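Side-chain contacts in phenylacetaldehyde dehydrogenase (Burkholderia cenocepacia, PDB 4O5H), which probably oxidises phenylacetaldehyde to phenylacetate with NAD+ as the electron acceptor, as a member of the aldehyde dehydrogenase family: residues A[32-36]-A[37-41]; A[109-112]-A[113-117]; A[184-187]-A[188-191]; A[208-211]-A[212-215]; A[217-220]-A[221-225]. All coordinates share one frame; numbering follows the deposited sequence.

Interaction 1 of 5, residues A[32-36]-A[37-41]; sequences QMLIG and AEWSD
L34 and W39 face each other as a non-hydrogen-bonded pair of a two-stranded antiparallel hairpin, strands 33-35 and 38-40, closed by a type II' turn from I35 to E38 with G36 at positive phi (60°). Four backbone hydrogen bonds tie the ladder: M33 and S40 exchange two, I35 and E38 two, the shortest from S40 N to M33 O at 2.8 Å. The apolar contact is a CH-pi one. CB of L34 stands over the six-membered ring of W39, 4.0 Å from its centroid and 17° off the normal, and CD1 covers the same face, nearer the ring fusion. The backbone O of Q32 meets the indole at its edge, in the ring plane. Among the polar side chains, Q32, extended beyond CG, slants across W39 CB, with OE1 3.4 Å from it and its amide plane only 17° from the indole plane. Its NE2 reaches D41 OD1 at 3.3 Å, a weak hydrogen bond. The chemistry thus divides: backbone bonds set the register, L34 covers one face of the indole, whose NE1 is hydrogen-bonded to Q225 of helix 215-227, and the weak amide-carboxylate bond lies at the open end of the hairpin.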
loop_
_atom_site.group_PDB
_atom_site.type_symbol
_atom_site.label_atom_id
_atom_site.label_comp_id
_atom_site.label_asym_id
_atom_site.label_seq_id
_atom_site.Cartn_x
_atom_site.Cartn_y
_atom_site.Cartn_z
ATOM N N GLN A 32 6.294 -33.344 -3.183
ATOM C CA GLN A 32 4.892 -32.963 -3.162
ATOM C C GLN A 32 4.708 -31.531 -2.651
ATOM O O GLN A 32 5.600 -30.973 -2.020
ATOM C CB GLN A 32 4.147 -33.930 -2.264
ATOM C CG GLN A 32 4.182 -35.345 -2.787
ATOM C CD GLN A 32 3.322 -36.242 -1.991
ATOM O OE1 GLN A 32 3.580 -36.474 -0.805
ATOM N NE2 GLN A 32 2.256 -36.741 -2.611
ATOM N N MET A 33 3.532 -30.970 -2.911
ATOM C CA MET A 33 3.131 -29.678 -2.346
ATOM C C MET A 33 2.633 -29.871 -0.910
ATOM O O MET A 33 2.170 -30.938 -0.561
ATOM C CB MET A 33 1.976 -29.078 -3.143
ATOM C CG MET A 33 2.344 -28.779 -4.553
ATOM S SD MET A 33 1.023 -28.036 -5.480
ATOM C CE MET A 33 -0.083 -29.410 -5.850
ATOM N N LEU A 34 2.628 -28.796 -0.139
ATOM C CA LEU A 34 2.055 -28.814 1.207
ATOM C C LEU A 34 0.735 -28.057 1.199
ATOM O O LEU A 34 0.724 -26.817 1.055
ATOM C CB LEU A 34 3.032 -28.170 2.190
ATOM C CG LEU A 34 2.526 -28.035 3.633
ATOM C CD1 LEU A 34 2.188 -29.393 4.197
ATOM C CD2 LEU A 34 3.560 -27.362 4.502
ATOM N N ILE A 35 -0.361 -28.791 1.274
ATOM C CA ILE A 35 -1.684 -28.200 1.175
ATOM C C ILE A 35 -2.493 -28.610 2.396
ATOM O O ILE A 35 -2.920 -29.765 2.524
ATOM C CB ILE A 35 -2.386 -28.616 -0.131
ATOM C CG1 ILE A 35 -1.560 -28.090 -1.285
ATOM C CG2 ILE A 35 -3.818 -28.068 -0.201
ATOM C CD1 ILE A 35 -2.060 -28.449 -2.647
ATOM N N GLY A 36 -2.660 -27.672 3.314
ATOM C CA GLY A 36 -3.303 -27.976 4.576
ATOM C C GLY A 36 -2.517 -29.048 5.330
ATOM O O GLY A 36 -1.293 -28.971 5.421
ATOM N N ALA A 37 -3.229 -30.066 5.819
ATOM C CA ALA A 37 -2.629 -31.144 6.570
ATOM C C ALA A 37 -1.941 -32.215 5.709
ATOM O O ALA A 37 -1.338 -33.134 6.262
ATOM C CB ALA A 37 -3.659 -31.787 7.455
ATOM N N GLU A 38 -1.960 -32.087 4.389
ATOM C CA GLU A 38 -1.387 -33.130 3.526
ATOM C C GLU A 38 -0.296 -32.666 2.602
ATOM O O GLU A 38 -0.365 -31.579 2.042
ATOM C CB GLU A 38 -2.491 -33.751 2.680
ATOM C CG GLU A 38 -3.443 -34.492 3.556
ATOM C CD GLU A 38 -4.747 -34.879 2.911
ATOM O OE1 GLU A 38 -5.025 -34.499 1.748
ATOM O OE2 GLU A 38 -5.503 -35.592 3.613
ATOM N N TRP A 39 0.682 -33.537 2.385
ATOM C CA TRP A 39 1.556 -33.439 1.254
ATOM C C TRP A 39 0.854 -34.056 0.037
ATOM O O TRP A 39 0.402 -35.196 0.084
ATOM C CB TRP A 39 2.890 -34.153 1.531
ATOM C CG TRP A 39 3.692 -33.488 2.626
ATOM C CD1 TRP A 39 3.661 -33.770 3.933
ATOM C CD2 TRP A 39 4.568 -32.374 2.465
ATOM N NE1 TRP A 39 4.482 -32.905 4.627
ATOM C CE2 TRP A 39 5.063 -32.045 3.733
ATOM C CE3 TRP A 39 5.024 -31.650 1.361
ATOM C CZ2 TRP A 39 6.009 -31.020 3.915
ATOM C CZ3 TRP A 39 5.939 -30.640 1.552
ATOM C CH2 TRP A 39 6.404 -30.326 2.816
ATOM N N SER A 40 0.768 -33.301 -1.047
ATOM C CA SER A 40 -0.122 -33.640 -2.152
ATOM C C SER A 40 0.504 -33.447 -3.517
ATOM O O SER A 40 1.268 -32.527 -3.733
ATOM C CB SER A 40 -1.327 -32.722 -2.107
ATOM O OG SER A 40 -2.116 -33.005 -0.968
ATOM N N ASP A 41 0.136 -34.302 -4.455
ATOM C CA ASP A 41 0.406 -34.032 -5.845
ATOM C C ASP A 41 -0.621 -33.054 -6.367
ATOM O O ASP A 41 -1.605 -32.757 -5.706
ATOM C CB ASP A 41 0.292 -35.302 -6.619
ATOM C CG ASP A 41 1.171 -36.369 -6.056
ATOM O OD1 ASP A 41 2.349 -36.104 -5.869
ATOM O OD2 ASP A 41 0.666 -37.485 -5.800
#

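Interaction 2 of 5, residues A[109-112]-A[113-117]; sequences AREL and AEIES
R110 and E114 form a salt bridge one helical turn apart, NE to OE2 at 2.8 Å with a fairly straight N-H...O angle of 163°. The carboxylate oxygen sits at the guanidinium edge, close to its plane, but is itself approached on its anti side, somewhat out of the carboxylate plane, and the two planar groups stand 76° apart. NH2 of R110 adds a weak second bond to the same OE2, 3.4 Å away. A bend at chi2 (62°) turns the arginine chain along the helix toward E114 and brings NE to the glutamate, whose chain is extended beyond CG. The other ends are taken elsewhere: R110 NH1 by Q128, E114 OE1 by T23 and the backbone N of L20. This is an i to i+4 pair on helix 109-120, and the backbone runs in the same spacing, with A113, E114, I115 and E116 each donating to the carbonyl four residues back; E114 N to R110 O is 2.9 Å. One step round the helix, E111 and I115 lie side by side and point the same way, E111 CG 3.9 Å from I115 CD1, while the E111 carboxylate carries on to a salt bridge with R219 of helix 215-227. CG1 of I115 also rests 3.3 Å from E111 O. A113 places its CB 3.4 Å from A109 O, and E116 CB lies equally near L112 O. Beyond these, L112 and I115 pack on helix 215-227, E111 and I115 on helix 21-28, and A109 and A113 on helix 124-145.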
loop_
_atom_site.group_PDB
_atom_site.type_symbol
_atom_site.label_atom_id
_atom_site.label_comp_id
_atom_site.label_asym_id
_atom_site.label_seq_id
_atom_site.Cartn_x
_atom_site.Cartn_y
_atom_site.Cartn_z
ATOM N N ALA A 109 21.736 -26.163 7.831
ATOM C CA ALA A 109 22.190 -25.098 6.947
ATOM C C ALA A 109 22.989 -25.593 5.737
ATOM O O ALA A 109 22.778 -25.125 4.627
ATOM C CB ALA A 109 22.998 -24.087 7.745
ATOM N N ARG A 110 23.883 -26.553 5.915
ATOM C CA ARG A 110 24.672 -27.042 4.755
ATOM C C ARG A 110 23.786 -27.726 3.717
ATOM O O ARG A 110 23.904 -27.464 2.533
ATOM C CB ARG A 110 25.763 -28.004 5.192
ATOM C CG ARG A 110 26.562 -28.563 4.051
ATOM C CD ARG A 110 27.319 -27.480 3.263
ATOM N NE ARG A 110 27.939 -28.045 2.068
ATOM C CZ ARG A 110 28.883 -27.445 1.353
ATOM N NH1 ARG A 110 29.289 -26.244 1.674
ATOM N NH2 ARG A 110 29.429 -28.053 0.313
ATOM N N GLU A 111 22.855 -28.575 4.177
ATOM C CA GLU A 111 21.936 -29.214 3.258
ATOM C C GLU A 111 21.099 -28.183 2.476
ATOM O O GLU A 111 20.948 -28.272 1.277
ATOM C CB GLU A 111 20.967 -30.132 4.033
ATOM C CG GLU A 111 19.948 -30.786 3.129
ATOM C CD GLU A 111 18.851 -31.491 3.902
ATOM O OE1 GLU A 111 18.902 -31.514 5.165
ATOM O OE2 GLU A 111 17.920 -31.961 3.231
ATOM N N LEU A 112 20.557 -27.206 3.181
ATOM C CA LEU A 112 19.794 -26.148 2.509
ATOM C C LEU A 112 20.620 -25.392 1.509
ATOM O O LEU A 112 20.137 -25.065 0.421
ATOM C CB LEU A 112 19.204 -25.179 3.545
ATOM C CG LEU A 112 18.005 -25.759 4.360
ATOM C CD1 LEU A 112 17.701 -24.910 5.578
ATOM C CD2 LEU A 112 16.799 -25.854 3.476
ATOM N N ALA A 113 21.878 -25.141 1.840
ATOM C CA ALA A 113 22.794 -24.454 0.919
ATOM C C ALA A 113 23.078 -25.282 -0.317
ATOM O O ALA A 113 23.091 -24.764 -1.419
ATOM C CB ALA A 113 24.096 -24.111 1.611
ATOM N N GLU A 114 23.285 -26.579 -0.140
ATOM C CA GLU A 114 23.510 -27.477 -1.295
ATOM C C GLU A 114 22.266 -27.522 -2.211
ATOM O O GLU A 114 22.382 -27.446 -3.436
ATOM C CB GLU A 114 23.884 -28.898 -0.811
ATOM C CG GLU A 114 25.268 -28.920 -0.143
ATOM C CD GLU A 114 25.737 -30.272 0.336
ATOM O OE1 GLU A 114 24.965 -31.259 0.302
ATOM O OE2 GLU A 114 26.923 -30.326 0.763
ATOM N N ILE A 115 21.094 -27.643 -1.608
ATOM C CA ILE A 115 19.881 -27.685 -2.385
ATOM C C ILE A 115 19.788 -26.390 -3.169
ATOM O O ILE A 115 19.480 -26.388 -4.368
ATOM C CB ILE A 115 18.622 -27.839 -1.462
ATOM C CG1 ILE A 115 18.620 -29.206 -0.837
ATOM C CG2 ILE A 115 17.339 -27.589 -2.242
ATOM C CD1 ILE A 115 17.661 -29.370 0.321
ATOM N N GLU A 116 20.015 -25.278 -2.488
ATOM C CA GLU A 116 19.884 -23.985 -3.132
ATOM C C GLU A 116 20.900 -23.822 -4.259
ATOM O O GLU A 116 20.561 -23.315 -5.348
ATOM C CB GLU A 116 20.061 -22.860 -2.125
ATOM C CG GLU A 116 19.549 -21.532 -2.611
ATOM C CD GLU A 116 18.054 -21.351 -2.372
ATOM O OE1 GLU A 116 17.265 -22.263 -2.747
ATOM O OE2 GLU A 116 17.685 -20.326 -1.783
ATOM N N SER A 117 22.130 -24.270 -4.027
ATOM C CA SER A 117 23.173 -24.170 -5.052
ATOM C C SER A 117 22.820 -25.036 -6.272
ATOM O O SER A 117 23.000 -24.603 -7.418
ATOM C CB SER A 117 24.514 -24.606 -4.465
ATOM O OG SER A 117 25.532 -24.515 -5.411
#

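Interaction 3 of 5, residues A[184-187]-A[188-191]; sequences WNFP and LLMA
The first turn of helix 187-201 begins here, where the chain leaves strand 166-181 through a short loop and F186 takes the N-cap position. F186 meets M190 and L189 mainly through its backbone carbonyl and its CB; L189 CD2 comes up obliquely to the ring. M190 N donates to F186 O at 2.9 Å, with an N-H...O angle of 163°, which makes this the opening i to i+4 bond of the helix. The next, from A191 N to P187 O, is longer at 3.2 Å. M190 also wraps the F186 carbonyl with carbon: CG lies 3.2 Å from F186 O, and CB is just as near. Bends at chi2 (-53°) and chi3 (85°) turn the methionine chain back, so that CE comes to 4.1 Å from F186 CB, while CG touches that same CB at 4.0 Å. L189 CB closes on F186 CB from the neighbouring position, and the phenyl ring leads off toward K122 and D131. P187 supplies the first helical residue, its ring restricting phi, and having no N-H it asks for no acceptor there. L188 N finds a tertiary acceptor in E116 OE2 of helix 109-120. Farther out, L188 packs on helices 124-145 and 215-227, and A191 CB lies close to P187 O. A proline at N1 and a carbonyl bond from the N-cap residue are typical of a helix start, here in the strand-loop-helix connection of a Rossmann-like alpha/beta domain.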
loop_
_atom_site.group_PDB
_atom_site.type_symbol
_atom_site.label_atom_id
_atom_site.label_comp_id
_atom_site.label_asym_id
_atom_site.label_seq_id
_atom_site.Cartn_x
_atom_site.Cartn_y
_atom_site.Cartn_z
ATOM N N TRP A 184 13.154 -16.355 -8.247
ATOM C CA TRP A 184 14.062 -17.464 -8.236
ATOM C C TRP A 184 15.465 -17.111 -7.816
ATOM O O TRP A 184 16.314 -18.006 -7.708
ATOM C CB TRP A 184 14.106 -18.103 -9.634
ATOM C CG TRP A 184 14.230 -17.094 -10.762
ATOM C CD1 TRP A 184 13.215 -16.646 -11.559
ATOM C CD2 TRP A 184 15.414 -16.422 -11.206
ATOM N NE1 TRP A 184 13.698 -15.742 -12.479
ATOM C CE2 TRP A 184 15.049 -15.609 -12.301
ATOM C CE3 TRP A 184 16.740 -16.460 -10.821
ATOM C CZ2 TRP A 184 15.948 -14.795 -12.947
ATOM C CZ3 TRP A 184 17.661 -15.647 -11.491
ATOM C CH2 TRP A 184 17.269 -14.850 -12.556
ATOM N N ASN A 185 15.751 -15.826 -7.571
ATOM C CA ASN A 185 17.158 -15.398 -7.402
ATOM C C ASN A 185 17.722 -15.631 -5.986
ATOM O O ASN A 185 18.920 -15.811 -5.837
ATOM C CB ASN A 185 17.403 -13.949 -7.867
ATOM C CG ASN A 185 16.575 -12.909 -7.114
ATOM O OD1 ASN A 185 15.457 -13.189 -6.654
ATOM N ND2 ASN A 185 17.089 -11.700 -7.038
ATOM N N PHE A 186 16.841 -15.572 -4.983
ATOM C CA PHE A 186 17.157 -15.914 -3.578
ATOM C C PHE A 186 15.955 -16.743 -3.042
ATOM O O PHE A 186 15.139 -16.239 -2.238
ATOM C CB PHE A 186 17.322 -14.663 -2.727
ATOM C CG PHE A 186 18.470 -13.754 -3.126
ATOM C CD1 PHE A 186 19.702 -13.927 -2.583
ATOM C CD2 PHE A 186 18.286 -12.730 -4.022
ATOM C CE1 PHE A 186 20.760 -13.101 -2.908
ATOM C CE2 PHE A 186 19.354 -11.888 -4.383
ATOM C CZ PHE A 186 20.597 -12.077 -3.801
ATOM N N PRO A 187 15.817 -17.983 -3.504
ATOM C CA PRO A 187 14.573 -18.724 -3.217
ATOM C C PRO A 187 14.254 -18.903 -1.736
ATOM O O PRO A 187 13.204 -18.464 -1.305
ATOM C CB PRO A 187 14.789 -20.058 -3.889
ATOM C CG PRO A 187 15.854 -19.811 -4.928
ATOM C CD PRO A 187 16.742 -18.756 -4.350
ATOM N N LEU A 188 15.171 -19.436 -0.948
ATOM C CA LEU A 188 14.906 -19.604 0.468
ATOM C C LEU A 188 14.786 -18.272 1.209
ATOM O O LEU A 188 13.908 -18.101 2.053
ATOM C CB LEU A 188 15.991 -20.479 1.103
ATOM C CG LEU A 188 15.797 -20.737 2.590
ATOM C CD1 LEU A 188 14.561 -21.609 2.885
ATOM C CD2 LEU A 188 17.041 -21.401 3.157
ATOM N N LEU A 189 15.697 -17.357 0.946
ATOM C CA LEU A 189 15.731 -16.109 1.675
ATOM C C LEU A 189 14.442 -15.280 1.438
ATOM O O LEU A 189 13.864 -14.745 2.401
ATOM C CB LEU A 189 16.947 -15.318 1.280
ATOM C CG LEU A 189 17.177 -13.970 1.988
ATOM C CD1 LEU A 189 17.325 -14.173 3.475
ATOM C CD2 LEU A 189 18.397 -13.277 1.418
ATOM N N MET A 190 13.979 -15.226 0.191
ATOM C CA MET A 190 12.778 -14.479 -0.136
ATOM C C MET A 190 11.554 -15.156 0.485
ATOM O O MET A 190 10.611 -14.479 0.907
ATOM C CB MET A 190 12.601 -14.337 -1.673
ATOM C CG MET A 190 13.560 -13.461 -2.508
ATOM S SD MET A 190 13.712 -11.803 -1.897
ATOM C CE MET A 190 14.986 -12.020 -0.635
ATOM N N ALA A 191 11.551 -16.485 0.562
ATOM C CA ALA A 191 10.464 -17.208 1.223
ATOM C C ALA A 191 10.396 -16.777 2.681
ATOM O O ALA A 191 9.307 -16.530 3.231
ATOM C CB ALA A 191 10.672 -18.720 1.122
#

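Interaction 4 of 5, residues A[208-211]-A[212-215]; sequences KPAE and DTPL. With NA (sodium ion), chain I.
E211 and D212 lie side by side and point the same way, their carboxylate planes 32° apart, at the two middle positions of a type I turn from A210 to T213. The nearest approach of the two acidic side chains is carbon to oxygen, E211 CG to D212 OD2 at 4.2 Å. Like charges stay farther off, with OE2 of E211 5.1 Å from OD2 of D212, and E211 OE1 is engaged by G241 N. The chi1 of 63° wedges E211 CG between its own backbone N and carbonyl carbon, 3.1 Å from D212 N. T213 N closes the turn on A210 O at 3.2 Å, coming from well above the carbonyl plane. T213 turns its OG1 back across the turn to A210 CB, 3.7 Å away, and a water bridges this hydroxyl and A210 N. P209 CB rests on P214 CA, and P214 CD lies near E211 O. D212 contributes its backbone O, not its carboxylate, to the sodium ion, at 2.2 Å; V51, D119 and two waters are also ligands. The chemistry implies a turn closed by a backbone bond and flanked by two prolines that presents a carbonyl to the cation, while the D119 carboxylate, itself a ligand, and that of D212 would probably add to the negative potential there.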
loop_
_atom_site.group_PDB
_atom_site.type_symbol
_atom_site.label_atom_id
_atom_site.label_comp_id
_atom_site.label_asym_id
_atom_site.label_seq_id
_atom_site.Cartn_x
_atom_site.Cartn_y
_atom_site.Cartn_z
ATOM N N LYS A 208 3.938 -19.419 -3.189
ATOM C CA LYS A 208 4.196 -19.940 -4.532
ATOM C C LYS A 208 5.669 -19.656 -4.877
ATOM O O LYS A 208 6.008 -18.579 -5.314
ATOM C CB LYS A 208 3.300 -19.276 -5.574
ATOM C CG LYS A 208 2.858 -20.180 -6.734
ATOM C CD LYS A 208 3.925 -20.781 -7.617
ATOM C CE LYS A 208 4.227 -19.804 -8.734
ATOM N NZ LYS A 208 5.467 -20.098 -9.462
ATOM N N PRO A 209 6.539 -20.622 -4.683
ATOM C CA PRO A 209 7.927 -20.400 -5.128
ATOM C C PRO A 209 8.026 -20.311 -6.657
ATOM O O PRO A 209 7.149 -20.770 -7.383
ATOM C CB PRO A 209 8.681 -21.636 -4.608
ATOM C CG PRO A 209 7.666 -22.551 -4.088
ATOM C CD PRO A 209 6.346 -21.901 -4.014
ATOM N N ALA A 210 9.103 -19.726 -7.131
ATOM C CA ALA A 210 9.305 -19.593 -8.555
ATOM C C ALA A 210 9.313 -20.984 -9.211
ATOM O O ALA A 210 9.854 -21.934 -8.639
ATOM C CB ALA A 210 10.618 -18.869 -8.809
ATOM N N GLU A 211 8.783 -21.092 -10.441
ATOM C CA GLU A 211 8.854 -22.376 -11.186
ATOM C C GLU A 211 10.289 -22.869 -11.380
ATOM O O GLU A 211 10.515 -24.068 -11.368
ATOM C CB GLU A 211 8.196 -22.294 -12.561
ATOM C CG GLU A 211 8.888 -21.298 -13.478
ATOM C CD GLU A 211 7.944 -20.636 -14.488
ATOM O OE1 GLU A 211 7.135 -19.710 -14.118
ATOM O OE2 GLU A 211 8.047 -21.054 -15.666
ATOM N N ASP A 212 11.254 -21.941 -11.534
ATOM C CA ASP A 212 12.679 -22.336 -11.708
ATOM C C ASP A 212 13.417 -22.837 -10.434
ATOM O O ASP A 212 14.443 -23.489 -10.567
ATOM C CB ASP A 212 13.485 -21.208 -12.327
ATOM C CG ASP A 212 13.099 -20.959 -13.778
ATOM O OD1 ASP A 212 13.074 -21.906 -14.564
ATOM O OD2 ASP A 212 12.736 -19.819 -14.093
ATOM N N THR A 213 12.886 -22.555 -9.249
ATOM C CA THR A 213 13.582 -22.876 -7.971
ATOM C C THR A 213 12.617 -23.273 -6.842
ATOM O O THR A 213 12.432 -22.526 -5.860
ATOM C CB THR A 213 14.399 -21.674 -7.483
ATOM O OG1 THR A 213 13.558 -20.513 -7.390
ATOM C CG2 THR A 213 15.566 -21.347 -8.453
ATOM N N PRO A 214 11.969 -24.440 -6.979
ATOM C CA PRO A 214 10.964 -24.855 -5.985
ATOM C C PRO A 214 11.524 -25.604 -4.784
ATOM O O PRO A 214 10.845 -25.714 -3.768
ATOM C CB PRO A 214 10.105 -25.812 -6.766
ATOM C CG PRO A 214 11.079 -26.465 -7.717
ATOM C CD PRO A 214 12.024 -25.364 -8.131
ATOM N N LEU A 215 12.759 -26.086 -4.857
ATOM C CA LEU A 215 13.195 -27.114 -3.897
ATOM C C LEU A 215 13.413 -26.631 -2.481
ATOM O O LEU A 215 13.000 -27.329 -1.536
ATOM C CB LEU A 215 14.432 -27.836 -4.392
ATOM C CG LEU A 215 14.260 -28.649 -5.685
ATOM C CD1 LEU A 215 15.573 -29.311 -6.065
ATOM C CD2 LEU A 215 13.164 -29.703 -5.562
HETATM NA NA NA I . 16.212 -24.859 -10.792
HETATM O O HOH W 1 11.397 -19.333 -5.445
HETATM O O HOH W 2 14.673 -25.768 -12.411
HETATM O O HOH W 3 17.231 -23.826 -12.664
#

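Interaction 5 of 5, residues A[217-220]-A[221-225]; sequences ALRL and GELIQ
R219 reaches E222 and L223 on the next turn of helix 215-227, and its chain can be followed outward from CB. CB and CG leave the contact at first, with CG anti to the backbone N (chi1 -176°), and CG packs instead against L112 and I115 of helix 109-120. The bend at chi2 then carries CD back to 3.4 Å from E222 OE1. NE passes that oxygen and forms its salt bridge with E111 of helix 109-120. CZ lies 4.2 Å from L223 CD2, a methyl that comes closer to NH1. At the tip NH1 meets E222 OE1 at 2.8 Å, a salt bridge whose hydrogen bond is weak because the N-H...O angle is only 124°. The guanidinium and carboxylate planes stand 55° apart; E222 CB lies at the guanidinium edge, in plane, and OE1 comes in obliquely. E222 OE2 is held by K29, so the glutamate is shared between two cations, as the arginine is between two acids. Behind them the backbone bonds of the helix run from G221 N to A217 O, 2.9 Å, and from I224 N to L220 O. L220 and I224 meet on a different side, CG to CD1 at 4.0 Å. The helix is the crossover of a beta-alpha-beta unit between parallel strands 204-208 and 234-236; L220, L223 and I224 pack on helix 91-107, R219 and L223 on helix 109-120, and R219 and E222 on F26 of helix 21-28.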
loop_
_atom_site.group_PDB
_atom_site.type_symbol
_atom_site.label_atom_id
_atom_site.label_comp_id
_atom_site.label_asym_id
_atom_site.label_seq_id
_atom_site.Cartn_x
_atom_site.Cartn_y
_atom_site.Cartn_z
ATOM N N ALA A 217 12.110 -24.237 -0.851
ATOM C CA ALA A 217 10.810 -23.927 -0.228
ATOM C C ALA A 217 10.096 -25.193 0.257
ATOM O O ALA A 217 9.553 -25.202 1.346
ATOM C CB ALA A 217 9.928 -23.162 -1.190
ATOM N N LEU A 218 10.169 -26.270 -0.529
ATOM C CA LEU A 218 9.624 -27.541 -0.114
ATOM C C LEU A 218 10.360 -28.055 1.124
ATOM O O LEU A 218 9.711 -28.539 2.026
ATOM C CB LEU A 218 9.630 -28.589 -1.245
ATOM C CG LEU A 218 8.730 -28.178 -2.445
ATOM C CD1 LEU A 218 8.815 -29.206 -3.539
ATOM C CD2 LEU A 218 7.272 -28.005 -2.013
ATOM N N ARG A 219 11.675 -27.937 1.174
ATOM C CA ARG A 219 12.410 -28.418 2.349
ATOM C C ARG A 219 12.065 -27.564 3.558
ATOM O O ARG A 219 11.896 -28.081 4.639
ATOM C CB ARG A 219 13.928 -28.453 2.088
ATOM C CG ARG A 219 14.743 -29.045 3.238
ATOM C CD ARG A 219 14.507 -30.526 3.444
ATOM N NE ARG A 219 15.481 -31.024 4.436
ATOM C CZ ARG A 219 15.202 -31.402 5.674
ATOM N NH1 ARG A 219 13.951 -31.462 6.124
ATOM N NH2 ARG A 219 16.192 -31.724 6.472
ATOM N N LEU A 220 11.891 -26.276 3.356
ATOM C CA LEU A 220 11.472 -25.372 4.411
ATOM C C LEU A 220 10.085 -25.761 4.941
ATOM O O LEU A 220 9.874 -25.749 6.120
ATOM C CB LEU A 220 11.442 -23.922 3.927
ATOM C CG LEU A 220 10.949 -22.881 4.935
ATOM C CD1 LEU A 220 11.883 -22.741 6.125
ATOM C CD2 LEU A 220 10.809 -21.565 4.240
ATOM N N GLY A 221 9.198 -26.193 4.070
ATOM C CA GLY A 221 7.898 -26.794 4.490
ATOM C C GLY A 221 8.025 -27.922 5.479
ATOM O O GLY A 221 7.319 -27.959 6.463
ATOM N N GLU A 222 8.978 -28.821 5.234
ATOM C CA GLU A 222 9.291 -29.914 6.161
ATOM C C GLU A 222 9.733 -29.352 7.525
ATOM O O GLU A 222 9.283 -29.844 8.580
ATOM C CB GLU A 222 10.370 -30.815 5.594
ATOM C CG GLU A 222 9.963 -31.486 4.266
ATOM C CD GLU A 222 10.997 -32.467 3.756
ATOM O OE1 GLU A 222 12.030 -32.655 4.415
ATOM O OE2 GLU A 222 10.777 -33.072 2.681
ATOM N N LEU A 223 10.591 -28.325 7.511
ATOM C CA LEU A 223 11.096 -27.758 8.755
ATOM C C LEU A 223 9.955 -27.039 9.521
ATOM O O LEU A 223 9.908 -27.054 10.748
ATOM C CB LEU A 223 12.294 -26.803 8.478
ATOM C CG LEU A 223 13.516 -27.455 7.790
ATOM C CD1 LEU A 223 14.613 -26.434 7.585
ATOM C CD2 LEU A 223 14.065 -28.621 8.586
ATOM N N ILE A 224 9.048 -26.412 8.781
ATOM C CA ILE A 224 7.901 -25.732 9.366
ATOM C C ILE A 224 7.008 -26.745 10.093
ATOM O O ILE A 224 6.609 -26.503 11.258
ATOM C CB ILE A 224 7.134 -24.940 8.305
ATOM C CG1 ILE A 224 7.917 -23.682 7.922
ATOM C CG2 ILE A 224 5.727 -24.571 8.773
ATOM C CD1 ILE A 224 7.398 -22.951 6.695
ATOM N N GLN A 225 6.775 -27.911 9.472
ATOM C CA GLN A 225 6.023 -28.953 10.145
ATOM C C GLN A 225 6.790 -29.424 11.349
ATOM O O GLN A 225 6.213 -29.619 12.421
ATOM C CB GLN A 225 5.753 -30.167 9.248
ATOM C CG GLN A 225 4.851 -29.882 8.103
ATOM C CD GLN A 225 4.259 -31.177 7.530
ATOM O OE1 GLN A 225 4.965 -32.189 7.344
ATOM N NE2 GLN A 225 2.962 -31.146 7.261
#

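Helix 215-227, which carries interaction 5, touches the other four contacts. Interaction 1 lies against it through W39 NE1 and Q225 OE1, 2.9 Å apart, and interaction 2 through the salt bridge of E111 OE2 with R219 NE, also 2.9 Å. Interactions 2 and 3 meet where E116 OE2 accepts from L188 N at 2.8 Å, the centres about 12 Å apart. Interactions 3 and 4 are closer, about 9 Å between centres, with W184 and P187 packed on T213. Interaction 4 alone binds the sodium ion directly; the side chains of P187 and E116 lie about 8 and 9 Å from it. The centre of interaction 1 is about 25 Å from the centre of the chain.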